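Local coordinates for protein peptidyl-prolyl cis-trans isomerase ([Pseudomonas syringae] pv. tomato str. DC3000, PDB 5XB0) that probably catalyses the cis-trans isomerisation of peptide bonds preceding proline in proteins, through the FKBP-type domain contained in this fragment, at residues A12-E20 / W97-Q105; P46-V57 / V123-Q133. All blocks are in the same frame, centred on the assembly; numbering follows the deposited sequence.

The two contacts illustrate how a curved sheet is both held together from within and covered from outside. Contact 1 lays the N-terminal helix on one side of strand 96-101, while contact 2 pairs strand 51-59 with the last strand, 122-132. Strands 96-101 and 122-132 are themselves neighbours, probably hydrogen-bonded from F124 N to L99 O and from I126 N to W97 O, each 2.8 Å, and R98 NE packs 3.7 Å from V123 CG1. The contact centres nevertheless lie about 20 Å apart, on opposite sides of the chain's centre. Contact 2 is near the presumed proline-binding pocket: the Y56 side chain comes within about 4 Å of a bound tartrate, probably from the crystallisation liquor.

Contact 1: A12-E20 / W97-Q105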
loop_
_atom_site.group_PDB
_atom_site.type_symbol
_atom_site.label_atom_id
_atom_site.label_comp_id
_atom_site.label_asym_id
_atom_site.label_seq_id
_atom_site.Cartn_x
_atom_site.Cartn_y
_atom_site.Cartn_z
ATOM N N ALA A 12 -8.049 -15.820 5.075
ATOM C CA ALA A 12 -6.713 -15.806 4.485
ATOM C C ALA A 12 -6.117 -14.402 4.560
ATOM O O ALA A 12 -4.938 -14.235 4.885
ATOM C CB ALA A 12 -6.753 -16.294 3.046
ATOM N N GLU A 13 -6.933 -13.392 4.280
ATOM C CA GLU A 13 -6.444 -12.025 4.388
ATOM C C GLU A 13 -6.054 -11.708 5.828
ATOM O O GLU A 13 -4.987 -11.144 6.071
ATOM C CB GLU A 13 -7.469 -10.997 3.901
ATOM C CG GLU A 13 -6.948 -9.587 4.166
ATOM C CD GLU A 13 -7.824 -8.478 3.649
ATOM O OE1 GLU A 13 -7.518 -7.315 3.986
ATOM O OE2 GLU A 13 -8.795 -8.751 2.919
ATOM N N ARG A 14 -6.912 -12.068 6.780
ATOM C CA ARG A 14 -6.637 -11.770 8.180
ATOM C C ARG A 14 -5.342 -12.428 8.647
ATOM O O ARG A 14 -4.561 -11.804 9.367
ATOM C CB ARG A 14 -7.803 -12.207 9.073
ATOM C CG ARG A 14 -9.031 -11.322 8.932
ATOM C CD ARG A 14 -9.611 -10.959 10.288
ATOM N NE ARG A 14 -9.816 -12.130 11.130
ATOM C CZ ARG A 14 -10.323 -12.084 12.358
ATOM N NH1 ARG A 14 -10.681 -10.919 12.884
ATOM N NH2 ARG A 14 -10.477 -13.199 13.060
ATOM N N THR A 15 -5.099 -13.672 8.245
ATOM C CA THR A 15 -3.890 -14.352 8.716
ATOM C C THR A 15 -2.655 -13.787 8.018
ATOM O O THR A 15 -1.591 -13.680 8.627
ATOM C CB THR A 15 -3.944 -15.895 8.521
ATOM O OG1 THR A 15 -4.062 -16.223 7.133
ATOM C CG2 THR A 15 -5.116 -16.479 9.260
ATOM N N PHE A 16 -2.796 -13.399 6.755
ATOM C CA PHE A 16 -1.687 -12.732 6.076
ATOM C C PHE A 16 -1.342 -11.424 6.788
ATOM O O PHE A 16 -0.169 -11.149 7.083
ATOM C CB PHE A 16 -2.025 -12.458 4.606
ATOM C CG PHE A 16 -0.917 -11.769 3.851
ATOM C CD1 PHE A 16 0.159 -12.490 3.361
ATOM C CD2 PHE A 16 -0.945 -10.399 3.648
ATOM C CE1 PHE A 16 1.179 -11.857 2.671
ATOM C CE2 PHE A 16 0.068 -9.764 2.975
ATOM C CZ PHE A 16 1.135 -10.488 2.481
ATOM N N MET A 17 -2.360 -10.609 7.052
ATOM C CA MET A 17 -2.131 -9.322 7.690
ATOM C C MET A 17 -1.563 -9.488 9.092
ATOM O O MET A 17 -0.651 -8.764 9.472
ATOM C CB MET A 17 -3.423 -8.495 7.742
ATOM C CG MET A 17 -3.928 -8.023 6.384
ATOM S SD MET A 17 -2.753 -7.015 5.442
ATOM C CE MET A 17 -2.556 -5.586 6.517
ATOM N N ALA A 18 -2.075 -10.447 9.856
ATOM C CA ALA A 18 -1.583 -10.630 11.215
ATOM C C ALA A 18 -0.121 -11.074 11.215
ATOM O O ALA A 18 0.649 -10.694 12.103
ATOM C CB ALA A 18 -2.440 -11.633 11.968
ATOM N N GLY A 19 0.242 -11.889 10.230
ATOM C CA GLY A 19 1.599 -12.386 10.108
ATOM C C GLY A 19 2.534 -11.221 9.840
ATOM O O GLY A 19 3.581 -11.095 10.478
ATOM N N GLU A 20 2.146 -10.356 8.910
ATOM C CA GLU A 20 2.990 -9.205 8.569
ATOM C C GLU A 20 3.109 -8.248 9.756
ATOM O O GLU A 20 4.175 -7.669 9.993
ATOM C CB GLU A 20 2.448 -8.467 7.341
ATOM C CG GLU A 20 2.460 -9.296 6.042
ATOM C CD GLU A 20 3.853 -9.726 5.628
ATOM O OE1 GLU A 20 4.754 -8.852 5.613
ATOM O OE2 GLU A 20 4.045 -10.937 5.340
ATOM N N TRP A 97 9.814 2.957 1.778
ATOM C CA TRP A 97 8.932 2.219 2.679
ATOM C C TRP A 97 8.311 0.999 2.024
ATOM O O TRP A 97 7.993 1.022 0.834
ATOM C CB TRP A 97 7.792 3.115 3.174
ATOM C CG TRP A 97 8.163 4.051 4.277
ATOM C CD1 TRP A 97 9.412 4.278 4.787
ATOM C CD2 TRP A 97 7.266 4.875 5.026
ATOM N NE1 TRP A 97 9.346 5.197 5.813
ATOM C CE2 TRP A 97 8.038 5.567 5.986
ATOM C CE3 TRP A 97 5.877 5.086 4.990
ATOM C CZ2 TRP A 97 7.477 6.476 6.887
ATOM C CZ3 TRP A 97 5.318 5.973 5.900
ATOM C CH2 TRP A 97 6.123 6.654 6.832
ATOM N N ARG A 98 8.122 -0.053 2.819
ATOM C CA ARG A 98 7.266 -1.169 2.455
ATOM C C ARG A 98 5.934 -0.965 3.155
ATOM O O ARG A 98 5.898 -0.695 4.355
ATOM C CB ARG A 98 7.910 -2.504 2.856
ATOM C CG ARG A 98 7.026 -3.735 2.630
ATOM C CD ARG A 98 7.875 -4.990 2.853
ATOM N NE ARG A 98 7.234 -6.240 2.457
ATOM C CZ ARG A 98 6.425 -6.921 3.257
ATOM N NH1 ARG A 98 6.151 -6.434 4.460
ATOM N NH2 ARG A 98 5.878 -8.066 2.855
ATOM N N LEU A 99 4.851 -1.014 2.391
ATOM C CA LEU A 99 3.503 -0.909 2.945
ATOM C C LEU A 99 2.724 -2.170 2.660
ATOM O O LEU A 99 2.681 -2.619 1.518
ATOM C CB LEU A 99 2.742 0.278 2.344
ATOM C CG LEU A 99 3.291 1.681 2.550
ATOM C CD1 LEU A 99 2.345 2.695 1.900
ATOM C CD2 LEU A 99 3.459 1.984 4.039
ATOM N N VAL A 100 2.072 -2.716 3.676
ATOM C CA VAL A 100 1.116 -3.793 3.469
ATOM C C VAL A 100 -0.255 -3.218 3.761
ATOM O O VAL A 100 -0.501 -2.726 4.858
ATOM C CB VAL A 100 1.382 -5.013 4.373
ATOM C CG1 VAL A 100 0.422 -6.144 4.029
ATOM C CG2 VAL A 100 2.818 -5.491 4.206
ATOM N N ILE A 101 -1.132 -3.265 2.768
ATOM C CA ILE A 101 -2.408 -2.561 2.834
ATOM C C ILE A 101 -3.548 -3.570 2.807
ATOM O O ILE A 101 -3.656 -4.360 1.859
ATOM C CB ILE A 101 -2.526 -1.557 1.654
ATOM C CG1 ILE A 101 -1.331 -0.589 1.701
ATOM C CG2 ILE A 101 -3.848 -0.808 1.686
ATOM C CD1 ILE A 101 -1.281 0.402 0.565
ATOM N N PRO A 102 -4.401 -3.561 3.848
ATOM C CA PRO A 102 -5.550 -4.481 3.854
ATOM C C PRO A 102 -6.493 -4.185 2.714
ATOM O O PRO A 102 -6.539 -3.047 2.228
ATOM C CB PRO A 102 -6.223 -4.222 5.214
ATOM C CG PRO A 102 -5.796 -2.850 5.588
ATOM C CD PRO A 102 -4.405 -2.656 5.010
ATOM N N SER A 103 -7.222 -5.201 2.263
ATOM C CA SER A 103 -8.024 -5.020 1.064
ATOM C C SER A 103 -9.063 -3.930 1.265
ATOM O O SER A 103 -9.417 -3.255 0.295
ATOM C CB SER A 103 -8.693 -6.327 0.619
ATOM O OG SER A 103 -9.765 -6.692 1.465
ATOM N N ASP A 104 -9.531 -3.700 2.498
ATOM C CA ASP A 104 -10.556 -2.664 2.658
ATOM C C ASP A 104 -9.969 -1.248 2.534
ATOM O O ASP A 104 -10.704 -0.263 2.532
ATOM C CB ASP A 104 -11.365 -2.834 3.969
ATOM C CG ASP A 104 -10.534 -2.742 5.245
ATOM O OD1 ASP A 104 -9.425 -2.186 5.237
ATOM O OD2 ASP A 104 -11.050 -3.211 6.295
ATOM N N GLN A 105 -8.648 -1.157 2.378
ATOM C CA GLN A 105 -7.998 0.118 2.098
ATOM C C GLN A 105 -7.373 0.108 0.706
ATOM O O GLN A 105 -6.583 0.987 0.355
ATOM C CB GLN A 105 -6.945 0.420 3.171
ATOM C CG GLN A 105 -7.540 0.771 4.508
ATOM C CD GLN A 105 -8.146 2.163 4.484
ATOM O OE1 GLN A 105 -7.576 3.077 3.891
ATOM N NE2 GLN A 105 -9.294 2.323 5.098
HETATM O O HOH W 1 -9.473 -5.668 4.668
HETATM O O HOH W 2 5.417 -6.689 6.822
#
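E13 and E20, on helix 12-20, grip S103 and R98 respectively, leaving hydrophobic packing between two polar clamps. In the first clamp the carboxylate of E13 takes two bonds from one residue. S103 N gives its hydrogen to OE1 at 2.7 Å in a fairly straight bond, arriving from above the carboxylate plane, whereas S103 OG gives its own to OE2 at 2.7 Å on the syn side. With CG anti to the backbone N (chi1 175°) and an extended chain beyond, E13 spans the gap to the start of the 3-10 segment 103-104. Water 1 adds a third link, donating to OE1 and accepting from D104 N, so the buried acid takes the S103 N-H directly and reaches that of D104 through the water.

The second clamp is a salt bridge concentrated on one oxygen. E20 OE1 receives R98 NH1 at 3.0 Å, nearly along its C-O axis, and NH2 at 3.1 Å from above the carboxylate plane, an end-on grip near the guanidinium plane, with the carboxylate turned 51° from it. Water 2 also donates to OE1. The other oxygen, OE2, pairs with K23, an arrangement that would probably favour the ionised acid.

Between the clamps, V100 CG1 is the shared apolar target: M17 SD lies 3.6 Å from it and F16 CE2 3.8 Å. Bends at chi2 and chi3 carry M17 CE to P102 CD, 3.8 Å away.

Helix segment 12-20 runs roughly antiparallel to strand 97-101 (151°) and also rests on L34 and P121 through M17. It occupies the V100 side of the sheet; from the other side L99 and I101 meet A87 and W84 of helix 82-87, while strands 34-37 and 122-132 flank strand 96-101.

Contact 2: P46-V57 / V123-Q133; sequences PDANGRVEVRYV and VFEIELIAVSQ
R51 lies alongside S132 at the end of two antiparallel strands, and its side chain can be traced atom by atom past the C-terminal carboxylate. CB starts 3.6 Å from S132 OG. CG passes toward the terminal carboxylate, and CD comes closest to it, 3.3 Å from Q133 O. The chain then bends at chi3 (78°), turning the guanidinium back so that NH1 donates to S132 OG at 3.1 Å, from the guanidinium edge. That hydroxyl is held twice, since it donates in turn to Q133 O. The backbones of R51 and S132 meanwhile form a hydrogen-bonded pair, and water 3 links S132 O to D47 N, in the turn that leads into the strand.

Further along, E53 O faces two successive amides: I129 N at 2.8 Å, nearly on the carbonyl axis, and A130 N in a weak bond at 3.4 Å. This is a classic beta bulge, with helix-like backbone angles at I129, and it shifts the register by one residue. It offsets the otherwise regular pairing of strands 51-59 and 122-132 in the curved antiparallel sheet of the FKBP fold. On the E53 side of the sheet, OE1 packs 3.5 Å from A130 CB, and R55 and E127 extend side by side, joined by a salt bridge whose hydrogen bond, NH1 to OE2, is weak.

The opposite side is largely apolar. L128 CD1 fits against V52 CB (3.7 Å) and also touches V54 CG1, which itself meets I126 CG2 at 3.8 Å. Farther on, the rings of Y56 and F124 both stand edge-to-face with W84, consistent with the aromatic pocket of FKBPs, and Y56 OH is hydrogen-bonded to D67.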
loop_
_atom_site.group_PDB
_atom_site.type_symbol
_atom_site.label_atom_id
_atom_site.label_comp_id
_atom_site.label_asym_id
_atom_site.label_seq_id
_atom_site.Cartn_x
_atom_site.Cartn_y
_atom_site.Cartn_z
ATOM N N PRO A 46 3.739 14.833 2.608
ATOM C CA PRO A 46 2.625 15.383 1.827
ATOM C C PRO A 46 1.386 15.647 2.664
ATOM O O PRO A 46 1.161 14.966 3.664
ATOM C CB PRO A 46 2.343 14.282 0.810
ATOM C CG PRO A 46 2.680 13.029 1.544
ATOM C CD PRO A 46 3.878 13.375 2.411
ATOM N N ASP A 47 0.602 16.634 2.248
ATOM C CA ASP A 47 -0.698 16.900 2.846
ATOM C C ASP A 47 -1.735 15.946 2.277
ATOM O O ASP A 47 -1.559 15.401 1.181
ATOM C CB ASP A 47 -1.127 18.340 2.588
ATOM C CG ASP A 47 -0.276 19.354 3.337
ATOM O OD1 ASP A 47 0.334 19.000 4.372
ATOM O OD2 ASP A 47 -0.240 20.519 2.896
ATOM N N ALA A 48 -2.832 15.771 3.012
ATOM C CA ALA A 48 -3.896 14.870 2.599
ATOM C C ALA A 48 -4.445 15.235 1.221
ATOM O O ALA A 48 -4.876 14.361 0.468
ATOM C CB ALA A 48 -5.025 14.873 3.637
ATOM N N ASN A 49 -4.436 16.520 0.892
ATOM C CA ASN A 49 -4.920 16.963 -0.410
ATOM C C ASN A 49 -3.791 17.393 -1.336
ATOM O O ASN A 49 -4.006 18.168 -2.271
ATOM C CB ASN A 49 -5.912 18.108 -0.248
ATOM C CG ASN A 49 -5.268 19.356 0.325
ATOM O OD1 ASN A 49 -4.194 19.303 0.930
ATOM N ND2 ASN A 49 -5.924 20.490 0.137
ATOM N N GLY A 50 -2.591 16.889 -1.073
ATOM C CA GLY A 50 -1.448 17.212 -1.900
ATOM C C GLY A 50 -1.118 16.128 -2.907
ATOM O O GLY A 50 -1.936 15.242 -3.185
ATOM N N ARG A 51 0.089 16.220 -3.459
ATOM C CA ARG A 51 0.585 15.265 -4.436
ATOM C C ARG A 51 1.900 14.644 -3.984
ATOM O O ARG A 51 2.687 15.277 -3.284
ATOM C CB ARG A 51 0.789 15.939 -5.798
ATOM C CG ARG A 51 -0.456 16.591 -6.375
ATOM C CD ARG A 51 -0.086 17.622 -7.425
ATOM N NE ARG A 51 0.279 17.024 -8.706
ATOM C CZ ARG A 51 1.426 17.249 -9.343
ATOM N NH1 ARG A 51 2.342 18.056 -8.818
ATOM N NH2 ARG A 51 1.659 16.666 -10.510
ATOM N N VAL A 52 2.115 13.401 -4.398
ATOM C CA VAL A 52 3.368 12.691 -4.176
ATOM C C VAL A 52 3.984 12.298 -5.503
ATOM O O VAL A 52 3.282 11.937 -6.446
ATOM C CB VAL A 52 3.167 11.425 -3.309
ATOM C CG1 VAL A 52 2.693 11.818 -1.928
ATOM C CG2 VAL A 52 2.172 10.434 -3.948
ATOM N N GLU A 53 5.302 12.402 -5.588
ATOM C CA GLU A 53 6.023 11.880 -6.740
ATOM C C GLU A 53 6.752 10.650 -6.246
ATOM O O GLU A 53 7.573 10.740 -5.331
ATOM C CB GLU A 53 6.994 12.907 -7.322
ATOM C CG GLU A 53 7.594 12.472 -8.662
ATOM C CD GLU A 53 8.703 13.393 -9.153
ATOM O OE1 GLU A 53 9.374 14.038 -8.321
ATOM O OE2 GLU A 53 8.904 13.479 -10.386
ATOM N N VAL A 54 6.448 9.493 -6.835
ATOM C CA VAL A 54 6.935 8.234 -6.300
ATOM C C VAL A 54 7.515 7.305 -7.360
ATOM O O VAL A 54 7.186 7.401 -8.537
ATOM C CB VAL A 54 5.809 7.463 -5.566
ATOM C CG1 VAL A 54 5.381 8.224 -4.304
ATOM C CG2 VAL A 54 4.619 7.207 -6.512
ATOM N N ARG A 55 8.402 6.421 -6.920
ATOM C CA ARG A 55 8.635 5.160 -7.605
ATOM C C ARG A 55 7.953 4.101 -6.770
ATOM O O ARG A 55 7.937 4.201 -5.539
ATOM C CB ARG A 55 10.121 4.839 -7.727
ATOM C CG ARG A 55 10.921 5.792 -8.552
ATOM C CD ARG A 55 12.327 5.245 -8.737
ATOM N NE ARG A 55 13.056 6.036 -9.710
ATOM C CZ ARG A 55 13.782 7.096 -9.394
ATOM N NH1 ARG A 55 13.887 7.475 -8.128
ATOM N NH2 ARG A 55 14.415 7.769 -10.341
ATOM N N TYR A 56 7.405 3.074 -7.410
ATOM C CA TYR A 56 6.720 2.047 -6.642
ATOM C C TYR A 56 6.692 0.706 -7.357
ATOM O O TYR A 56 6.772 0.622 -8.576
ATOM C CB TYR A 56 5.285 2.476 -6.305
ATOM C CG TYR A 56 4.359 2.537 -7.499
ATOM C CD1 TYR A 56 4.320 3.666 -8.309
ATOM C CD2 TYR A 56 3.529 1.467 -7.824
ATOM C CE1 TYR A 56 3.485 3.728 -9.428
ATOM C CE2 TYR A 56 2.689 1.519 -8.945
ATOM C CZ TYR A 56 2.663 2.660 -9.729
ATOM O OH TYR A 56 1.840 2.727 -10.836
ATOM N N VAL A 57 6.564 -0.339 -6.554
ATOM C CA VAL A 57 6.260 -1.668 -7.059
ATOM C C VAL A 57 5.108 -2.189 -6.219
ATOM O O VAL A 57 5.187 -2.192 -4.997
ATOM C CB VAL A 57 7.460 -2.621 -6.973
ATOM C CG1 VAL A 57 7.060 -3.998 -7.514
ATOM C CG2 VAL A 57 8.624 -2.078 -7.780
ATOM N N VAL A 123 0.916 -5.441 -1.321
ATOM C CA VAL A 123 2.233 -5.116 -0.775
ATOM C C VAL A 123 2.940 -4.151 -1.705
ATOM O O VAL A 123 3.166 -4.466 -2.866
ATOM C CB VAL A 123 3.095 -6.373 -0.593
ATOM C CG1 VAL A 123 4.416 -6.017 0.051
ATOM C CG2 VAL A 123 2.339 -7.414 0.252
ATOM N N PHE A 124 3.254 -2.963 -1.200
ATOM C CA PHE A 124 3.943 -1.951 -2.001
ATOM C C PHE A 124 5.345 -1.696 -1.502
ATOM O O PHE A 124 5.589 -1.686 -0.302
ATOM C CB PHE A 124 3.186 -0.625 -1.967
ATOM C CG PHE A 124 1.919 -0.629 -2.747
ATOM C CD1 PHE A 124 1.920 -0.268 -4.083
ATOM C CD2 PHE A 124 0.718 -0.959 -2.142
ATOM C CE1 PHE A 124 0.734 -0.257 -4.812
ATOM C CE2 PHE A 124 -0.469 -0.957 -2.872
ATOM C CZ PHE A 124 -0.454 -0.598 -4.205
ATOM N N GLU A 125 6.271 -1.474 -2.425
ATOM C CA GLU A 125 7.512 -0.821 -2.057
ATOM C C GLU A 125 7.497 0.553 -2.715
ATOM O O GLU A 125 7.277 0.647 -3.912
ATOM C CB GLU A 125 8.718 -1.653 -2.487
ATOM C CG GLU A 125 8.821 -2.945 -1.683
ATOM C CD GLU A 125 10.220 -3.525 -1.649
ATOM O OE1 GLU A 125 11.185 -2.789 -1.953
ATOM O OE2 GLU A 125 10.350 -4.719 -1.304
ATOM N N ILE A 126 7.693 1.606 -1.921
ATOM C CA ILE A 126 7.529 2.978 -2.389
ATOM C C ILE A 126 8.730 3.830 -2.020
ATOM O O ILE A 126 9.177 3.813 -0.882
ATOM C CB ILE A 126 6.262 3.623 -1.788
ATOM C CG1 ILE A 126 5.022 2.815 -2.167
ATOM C CG2 ILE A 126 6.126 5.076 -2.235
ATOM C CD1 ILE A 126 3.766 3.305 -1.517
ATOM N N GLU A 127 9.261 4.555 -2.996
ATOM C CA GLU A 127 10.266 5.584 -2.743
ATOM C C GLU A 127 9.625 6.945 -2.960
ATOM O O GLU A 127 9.074 7.210 -4.031
ATOM C CB GLU A 127 11.481 5.424 -3.658
ATOM C CG GLU A 127 12.561 6.469 -3.349
ATOM C CD GLU A 127 13.798 6.338 -4.207
ATOM O OE1 GLU A 127 14.851 6.866 -3.782
ATOM O OE2 GLU A 127 13.715 5.725 -5.298
ATOM N N LEU A 128 9.671 7.803 -1.945
ATOM C CA LEU A 128 9.060 9.118 -2.088
ATOM C C LEU A 128 10.112 10.117 -2.590
ATOM O O LEU A 128 11.057 10.465 -1.881
ATOM C CB LEU A 128 8.441 9.572 -0.764
ATOM C CG LEU A 128 7.681 10.896 -0.823
ATOM C CD1 LEU A 128 6.491 10.871 -1.807
ATOM C CD2 LEU A 128 7.200 11.266 0.558
ATOM N N ILE A 129 9.941 10.569 -3.825
ATOM C CA ILE A 129 10.931 11.411 -4.485
ATOM C C ILE A 129 10.701 12.892 -4.199
ATOM O O ILE A 129 11.651 13.668 -4.036
ATOM C CB ILE A 129 10.907 11.178 -6.011
ATOM C CG1 ILE A 129 11.100 9.696 -6.323
ATOM C CG2 ILE A 129 11.970 12.012 -6.716
ATOM C CD1 ILE A 129 12.370 9.138 -5.767
ATOM N N ALA A 130 9.427 13.275 -4.149
ATOM C CA ALA A 130 9.047 14.663 -3.938
ATOM C C ALA A 130 7.577 14.751 -3.542
ATOM O O ALA A 130 6.807 13.815 -3.725
ATOM C CB ALA A 130 9.304 15.488 -5.188
ATOM N N VAL A 131 7.209 15.883 -2.967
ATOM C CA VAL A 131 5.814 16.172 -2.672
ATOM C C VAL A 131 5.510 17.578 -3.146
ATOM O O VAL A 131 6.417 18.387 -3.350
ATOM C CB VAL A 131 5.479 16.055 -1.164
ATOM C CG1 VAL A 131 5.800 14.643 -0.634
ATOM C CG2 VAL A 131 6.202 17.125 -0.372
ATOM N N SER A 132 4.228 17.875 -3.311
ATOM C CA SER A 132 3.809 19.222 -3.664
ATOM C C SER A 132 2.382 19.428 -3.210
ATOM O O SER A 132 1.728 18.491 -2.723
ATOM C CB SER A 132 3.918 19.470 -5.169
ATOM O OG SER A 132 2.779 18.970 -5.836
ATOM N N GLN A 133 1.908 20.660 -3.350
ATOM C CA GLN A 133 0.509 20.968 -3.096
ATOM C C GLN A 133 -0.344 20.474 -4.258
ATOM O O GLN A 133 0.178 20.138 -5.324
ATOM C CB GLN A 133 0.312 22.472 -2.888
ATOM C CG GLN A 133 1.161 23.075 -1.771
ATOM C CD GLN A 133 0.781 22.578 -0.381
ATOM O OE1 GLN A 133 -0.145 21.782 -0.213
ATOM N NE2 GLN A 133 1.499 23.059 0.629
ATOM O OXT GLN A 133 -1.568 20.399 -4.159
HETATM O O HOH W 3 1.478 18.414 0.279
#